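Local coordinates for probable fatty acyl-CoA transferase Rv3272 (Mycobacterium tuberculosis, PDB 5YX6), which is a family III CoA transferase that binds fatty acyl-CoAs of varying chain length, palmitoyl-CoA most tightly, and probably acts in fatty acid metabolism, at the interface of chains A and B. Sequence-based numbering; all coordinates share one arbitrary frame. Chains: chain A/B, Uncharacterized protein Rv3272.

The interface of chains A and B. Residues chain A 219, 222-223; chain B 63-64, 68, 361-362.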
loop_
_atom_site.group_PDB
_atom_site.type_symbol
_atom_site.label_atom_id
_atom_site.label_comp_id
_atom_site.label_asym_id
_atom_site.label_seq_id
_atom_site.Cartn_x
_atom_site.Cartn_y
_atom_site.Cartn_z
ATOM N N MET A 219 15.762 6.060 4.017
ATOM C CA MET A 219 16.567 5.879 5.216
ATOM C C MET A 219 18.044 6.214 5.048
ATOM O O MET A 219 18.665 6.750 5.967
ATOM C CB MET A 219 16.434 4.449 5.728
ATOM C CG MET A 219 16.652 4.367 7.220
ATOM S SD MET A 219 16.549 2.702 7.847
ATOM C CE MET A 219 17.957 1.930 7.056
ATOM N N LEU A 222 18.488 9.681 5.841
ATOM C CA LEU A 222 18.207 10.079 7.224
ATOM C C LEU A 222 19.438 9.898 8.097
ATOM O O LEU A 222 19.494 10.380 9.232
ATOM C CB LEU A 222 17.043 9.276 7.817
ATOM C CG LEU A 222 15.611 9.514 7.323
ATOM C CD1 LEU A 222 14.660 8.481 7.920
ATOM C CD2 LEU A 222 15.155 10.908 7.676
ATOM N N ASN A 223 20.429 9.197 7.559
ATOM C CA ASN A 223 21.624 8.880 8.319
ATOM C C ASN A 223 22.893 9.344 7.618
ATOM O O ASN A 223 23.525 8.592 6.876
ATOM C CB ASN A 223 21.683 7.375 8.602
ATOM C CG ASN A 223 20.576 6.911 9.544
ATOM O OD1 ASN A 223 20.671 7.096 10.755
ATOM N ND2 ASN A 223 19.531 6.300 8.992
ATOM N N ALA B 63 22.640 -2.071 6.726
ATOM C CA ALA B 63 21.418 -2.844 6.986
ATOM C C ALA B 63 20.117 -2.110 6.675
ATOM O O ALA B 63 19.283 -1.909 7.560
ATOM C CB ALA B 63 21.399 -3.310 8.439
ATOM N N THR B 64 19.934 -1.757 5.402
ATOM C CA THR B 64 18.775 -0.977 4.959
ATOM C C THR B 64 17.484 -1.794 5.023
ATOM O O THR B 64 16.384 -1.243 4.934
ATOM C CB THR B 64 18.957 -0.444 3.525
ATOM N N PRO B 68 14.887 -1.547 10.085
ATOM C CA PRO B 68 13.622 -0.819 10.248
ATOM C C PRO B 68 12.420 -1.673 10.659
ATOM O O PRO B 68 11.489 -1.133 11.250
ATOM C CB PRO B 68 13.369 -0.234 8.852
ATOM C CG PRO B 68 14.672 -0.275 8.162
ATOM C CD PRO B 68 15.382 -1.463 8.698
ATOM N N THR B 361 18.702 6.415 12.482
ATOM C CA THR B 361 17.389 7.002 12.264
ATOM C C THR B 361 16.536 6.133 11.335
ATOM O O THR B 361 16.985 5.721 10.274
ATOM C CB THR B 361 17.513 8.441 11.689
ATOM O OG1 THR B 361 18.299 9.253 12.574
ATOM C CG2 THR B 361 16.146 9.084 11.532
ATOM N N VAL B 362 15.318 5.817 11.764
ATOM C CA VAL B 362 14.382 5.085 10.919
ATOM C C VAL B 362 13.011 5.761 10.906
ATOM O O VAL B 362 12.751 6.683 11.681
ATOM C CB VAL B 362 14.217 3.611 11.365
ATOM C CG1 VAL B 362 15.571 2.897 11.417
ATOM C CG2 VAL B 362 13.511 3.530 12.701
#
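B:Thr361, on the strand 360-363, presents its backbone N-H and C=O to the carboxamide of A:Asn223, just past the end of the helix 215-222. The backbone N of B:Thr361 donates to OD1 of A:Asn223 at 2.7 Å, nearly straight (169° at H) and onto a lone pair in the carboxamide plane. In return ND2 of A:Asn223 gives a hydrogen to the B:Thr361 carbonyl O at 2.9 Å, again on an in-plane lone pair; the amide thus takes up both polar groups of one strand residue, much as a neighbouring strand would. ND2 of A:Asn223 also donates, at 3.2 Å and tilted from the carbonyl plane, to O of A:Met219 one helical turn back; this bond within chain A helps fix the rotation of the amide. Beside this pairing, CG2 of B:Thr361, anti to its own backbone N, packs on CB of A:Leu222 at 3.8 Å, the two side chains crossing at about a right angle. A:Met219 extends with CG anti to the backbone N (chi1 -152°), 3.4 Å from the same carbonyl O of B:Thr361, and bends at its end (chi3 65°). SD of A:Met219 lies 3.5 Å from CG of B:Pro68 and also meets CG1 of B:Val362, while its methyl CE turns to CA of B:Thr64, 3.7 Å away. Repeated by the two-fold axis, this mixed polar and apolar patch helps hold the homodimer together, its centre about 16 Å from the presumed nucleophile B:Asp175.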